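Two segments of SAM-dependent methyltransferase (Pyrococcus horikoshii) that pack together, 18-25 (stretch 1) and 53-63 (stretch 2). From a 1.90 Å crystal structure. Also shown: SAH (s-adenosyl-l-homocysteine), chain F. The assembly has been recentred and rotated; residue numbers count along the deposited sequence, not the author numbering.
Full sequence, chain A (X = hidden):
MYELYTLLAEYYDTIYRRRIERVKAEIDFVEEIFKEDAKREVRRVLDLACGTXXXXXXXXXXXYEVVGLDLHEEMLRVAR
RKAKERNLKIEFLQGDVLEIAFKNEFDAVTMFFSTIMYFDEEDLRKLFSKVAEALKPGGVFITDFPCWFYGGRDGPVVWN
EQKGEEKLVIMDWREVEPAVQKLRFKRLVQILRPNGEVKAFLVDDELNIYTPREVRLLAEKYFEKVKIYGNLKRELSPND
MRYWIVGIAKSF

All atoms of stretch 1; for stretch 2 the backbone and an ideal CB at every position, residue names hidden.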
# COMPACT_ATOMS: atom_id res chain seq x y z
N ARG A 18 -16.99 9.99 19.43
CA ARG A 18 -15.67 9.90 20.03
C ARG A 18 -15.18 11.26 20.53
O ARG A 18 -14.62 11.40 21.62
CB ARG A 18 -14.70 9.36 18.98
CG ARG A 18 -15.07 7.94 18.55
CD ARG A 18 -14.02 7.33 17.61
NE ARG A 18 -14.44 6.01 17.15
CZ ARG A 18 -15.35 5.96 16.16
NH1 ARG A 18 -15.81 7.08 15.63
NH2 ARG A 18 -15.80 4.78 15.73
N ARG A 19 -15.37 12.29 19.68
CA ARG A 19 -14.96 13.63 20.08
C ARG A 19 -15.60 14.03 21.41
O ARG A 19 -15.02 14.74 22.22
CB ARG A 19 -15.39 14.60 18.98
CG ARG A 19 -14.72 15.97 19.13
CD ARG A 19 -15.73 17.07 19.49
NE ARG A 19 -15.11 18.39 19.35
CZ ARG A 19 -14.41 18.86 20.40
NH1 ARG A 19 -14.29 18.13 21.49
NH2 ARG A 19 -13.84 20.07 20.32
N ILE A 20 -16.86 13.58 21.60
CA ILE A 20 -17.57 13.92 22.82
C ILE A 20 -17.03 13.16 24.03
O ILE A 20 -16.98 13.65 25.15
CB ILE A 20 -19.05 13.59 22.63
CG1 ILE A 20 -19.69 14.57 21.63
CG2 ILE A 20 -19.80 13.74 23.97
CD1 ILE A 20 -21.19 14.33 21.47
N GLU A 21 -16.67 11.89 23.79
CA GLU A 21 -16.23 11.04 24.90
C GLU A 21 -14.96 11.56 25.57
O GLU A 21 -14.62 11.20 26.69
CB GLU A 21 -16.01 9.62 24.36
CG GLU A 21 -17.14 8.67 24.76
CD GLU A 21 -17.20 7.51 23.79
OE1 GLU A 21 -16.15 7.00 23.43
OE2 GLU A 21 -18.30 7.13 23.40
N ARG A 22 -14.22 12.42 24.83
CA ARG A 22 -12.96 12.92 25.39
C ARG A 22 -12.95 14.45 25.53
O ARG A 22 -11.91 15.08 25.67
CB ARG A 22 -11.80 12.45 24.50
CG ARG A 22 -11.91 12.92 23.05
CD ARG A 22 -10.65 12.56 22.24
NE ARG A 22 -10.88 12.72 20.80
CZ ARG A 22 -11.06 13.97 20.35
NH1 ARG A 22 -11.05 14.98 21.19
NH2 ARG A 22 -11.12 14.19 19.03
N VAL A 23 -14.12 15.08 25.51
CA VAL A 23 -14.17 16.53 25.65
C VAL A 23 -13.66 16.97 27.02
O VAL A 23 -13.09 18.05 27.16
CB VAL A 23 -15.62 17.06 25.46
CG1 VAL A 23 -16.53 16.56 26.57
CG2 VAL A 23 -15.61 18.58 25.42
N LYS A 24 -13.84 16.13 28.03
CA LYS A 24 -13.39 16.48 29.38
C LYS A 24 -11.88 16.59 29.46
O LYS A 24 -11.36 17.48 30.13
CB LYS A 24 -13.93 15.48 30.40
CG LYS A 24 -15.46 15.50 30.49
CD LYS A 24 -15.99 14.66 31.65
CE LYS A 24 -17.52 14.68 31.67
NZ LYS A 24 -18.09 16.05 31.79
N ALA A 25 -11.17 15.70 28.78
CA ALA A 25 -9.71 15.76 28.78
C ALA A 25 -9.25 17.01 28.04
O ALA A 25 -8.27 17.64 28.42
CB ALA A 25 -9.13 14.50 28.11
N UNK A 53 -22.11 22.75 20.24
CA UNK A 53 -21.63 23.14 21.56
C UNK A 53 -20.98 22.10 22.44
O UNK A 53 -21.02 22.22 23.67
CB UNK A 53 -22.81 23.72 22.34
N UNK A 54 -20.36 21.08 21.83
CA UNK A 54 -19.70 20.03 22.59
C UNK A 54 -18.74 20.61 23.64
O UNK A 54 -18.92 20.39 24.84
CB UNK A 54 -18.94 19.10 21.64
N UNK A 55 -17.70 21.36 23.22
CA UNK A 55 -16.82 21.90 24.26
C UNK A 55 -17.45 23.10 24.98
O UNK A 55 -17.10 23.41 26.12
CB UNK A 55 -15.48 22.31 23.65
N UNK A 56 -18.39 23.77 24.31
CA UNK A 56 -19.09 24.94 24.86
C UNK A 56 -19.79 24.58 26.17
O UNK A 56 -19.65 25.27 27.18
CB UNK A 56 -20.11 25.48 23.85
N UNK A 57 -20.57 23.51 26.15
CA UNK A 57 -21.29 23.06 27.33
C UNK A 57 -20.35 22.57 28.43
O UNK A 57 -20.59 22.78 29.62
CB UNK A 57 -22.27 21.95 26.95
N UNK A 58 -19.25 21.92 28.03
CA UNK A 58 -18.29 21.43 29.01
C UNK A 58 -17.69 22.62 29.77
O UNK A 58 -17.53 22.58 30.99
CB UNK A 58 -17.19 20.61 28.33
N UNK A 59 -17.36 23.68 29.04
CA UNK A 59 -16.81 24.89 29.66
C UNK A 59 -17.87 25.52 30.57
O UNK A 59 -17.56 25.96 31.68
CB UNK A 59 -16.35 25.89 28.60
N UNK A 60 -19.11 25.57 30.11
CA UNK A 60 -20.19 26.15 30.91
C UNK A 60 -20.38 25.36 32.20
O UNK A 60 -20.56 25.94 33.28
CB UNK A 60 -21.49 26.18 30.11
N UNK A 61 -20.35 24.04 32.09
CA UNK A 61 -20.53 23.18 33.24
C UNK A 61 -19.51 23.49 34.34
O UNK A 61 -19.73 23.24 35.52
CB UNK A 61 -20.42 21.71 32.82
N UNK A 62 -18.34 24.02 33.90
CA UNK A 62 -17.26 24.26 34.85
C UNK A 62 -17.29 25.68 35.44
O UNK A 62 -16.42 26.08 36.21
CB UNK A 62 -15.91 24.01 34.17
N UNK A 63 -18.29 26.47 35.02
CA UNK A 63 -18.51 27.77 35.68
C UNK A 63 -18.17 28.96 34.78
O UNK A 63 -18.36 30.12 35.12
CB UNK A 63 -17.67 27.85 36.96
N SAH F . -16.61 23.82 17.69
CA SAH F . -17.56 22.65 17.43
CB SAH F . -17.93 22.39 16.00
CG SAH F . -16.88 22.03 14.96
SD SAH F . -17.78 21.90 13.35
C SAH F . -16.87 21.37 18.10
O SAH F . -15.77 21.49 18.67
OXT SAH F . -17.53 20.26 18.00
C5' SAH F . -17.34 23.35 12.49
C4' SAH F . -18.39 24.53 12.76
O4' SAH F . -17.88 25.60 11.95
C3' SAH F . -19.79 24.30 12.24
O3' SAH F . -20.74 24.34 13.31
C2' SAH F . -19.97 25.46 11.17
O2' SAH F . -21.32 25.91 11.07
C1' SAH F . -18.99 26.50 11.66
N9 SAH F . -18.57 27.43 10.79
C8 SAH F . -17.90 27.35 9.57
N7 SAH F . -17.65 28.49 9.00
C5 SAH F . -18.19 29.45 9.90
C6 SAH F . -18.22 30.89 9.83
N6 SAH F . -17.70 31.60 8.82
N1 SAH F . -18.83 31.50 10.90
C2 SAH F . -19.37 30.82 11.95
N3 SAH F . -19.36 29.44 12.05
C4 SAH F . -18.75 28.83 10.99

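Position 53 has phi/psi of 72/28°, and no atom of stretch 1 lies within 5.5 Å of its ideal CB. The positive phi by itself favours glycine, and Gly53 occupies the N-cap position before the helix.

At position 54 CA-to-CB points toward stretch 1, and the ideal CB lies 4.4 Å from Arg19 CD and 4.6 Å from Ile20 CG1. The surroundings are mostly aliphatic, with Val23 CG2 also near, so a branched or long apolar side chain such as isoleucine, leucine, valine or methionine would suit. The residue is Ile54. Its CD1 reaches 3.4 Å from Ile20 CG1 and 3.8 Å from Arg19 CD, while its CG2 packs 3.9 Å from Val23 CG2.

At position 55 CA-to-CB points sideways, with the ideal CB 4.1 Å from Val23 CG2 and 4.3 Å from Arg19 NH2. Early in a helix, a compact apolar residue fits, alanine, valine or proline among them. Pro55 is found; its CD lies over one face of the Arg19 guanidinium, whose NH2 makes a weak hydrogen bond of 2.9 Å to SAH O.

Positions 56 and 57 find nothing of stretch 1 near their ideal CB atoms, so the choice is wide; they are Thr56, directed away, and Leu57, directed sideways.

Position 58 points toward stretch 1, its ideal CB 3.9 Å from Val23 CG2, with the ammonium of Lys24 beyond. An aliphatic stem ending in an acceptor would answer both; glutamate or glutamine would serve, an acid best. Glu58 packs its CB on Val23, and its OE1 accepts a hydrogen bond from Lys24 NZ at 3.0 Å, part of a salt bridge.

Positions 59 and 60 are out of reach of stretch 1 and hold Leu59 and Ala60.

Position 61 points toward stretch 1, but only a long side chain could approach Lys24; an acid would suit its charge. Glu61 forms a long salt bridge, OE2 to Lys24 NZ at 3.7 Å, and a water bridges Lys24 NZ (2.7 Å from its O) and Glu61 OE1 (3.0 Å).

Position 62 also points toward stretch 1, where Lys24 O is an acceptor 8.9 Å from the ideal CB, a span suited to arginine; lysine and glutamine would fall short. Arg62 NH2 makes a weak hydrogen bond to Lys24 O at 2.9 Å, and its NE forms a salt bridge with Glu58 OE2 at 2.7 Å.

At position 63, phi of 110° would jam a CB against the preceding carbonyl O, which calls for glycine; Gly63 closes the helix in a Schellman motif.

Stretch 2, residues 53-63: GIPTLELAERG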
# COMPACT_ATOMS: atom_id res chain seq x y z
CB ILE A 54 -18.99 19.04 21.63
CG1 ILE A 54 -20.06 18.22 20.90
CG2 ILE A 54 -18.06 18.11 22.41
CD1 ILE A 54 -19.55 17.38 19.74
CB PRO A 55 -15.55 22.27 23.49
CG PRO A 55 -16.09 22.64 22.13
CD PRO A 55 -17.13 21.57 21.88
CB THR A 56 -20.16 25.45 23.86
OG1 THR A 56 -19.63 25.42 22.53
CG2 THR A 56 -20.56 26.89 24.20
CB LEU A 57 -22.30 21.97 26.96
CG LEU A 57 -23.68 22.47 26.51
CD1 LEU A 57 -23.56 23.22 25.19
CD2 LEU A 57 -24.63 21.29 26.36
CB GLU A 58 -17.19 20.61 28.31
CG GLU A 58 -16.12 20.03 29.23
CD GLU A 58 -16.68 19.18 30.36
OE1 GLU A 58 -17.71 18.50 30.16
OE2 GLU A 58 -16.07 19.18 31.46
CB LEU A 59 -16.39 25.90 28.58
CG LEU A 59 -15.02 25.64 27.92
CD1 LEU A 59 -14.89 26.38 26.59
CD2 LEU A 59 -13.93 26.08 28.89
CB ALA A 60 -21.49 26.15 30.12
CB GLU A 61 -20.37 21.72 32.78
CG GLU A 61 -20.76 20.71 33.86
CD GLU A 61 -20.68 19.30 33.30
OE1 GLU A 61 -21.41 19.00 32.36
OE2 GLU A 61 -19.92 18.51 33.85
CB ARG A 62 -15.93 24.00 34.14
CG ARG A 62 -15.73 22.52 33.78
CD ARG A 62 -14.35 22.27 33.16
NE ARG A 62 -14.30 20.95 32.52
CZ ARG A 62 -13.11 20.32 32.48
NH1 ARG A 62 -12.03 20.88 33.01
NH2 ARG A 62 -13.01 19.11 31.91
O HOH W 1 -20.76 16.15 31.91
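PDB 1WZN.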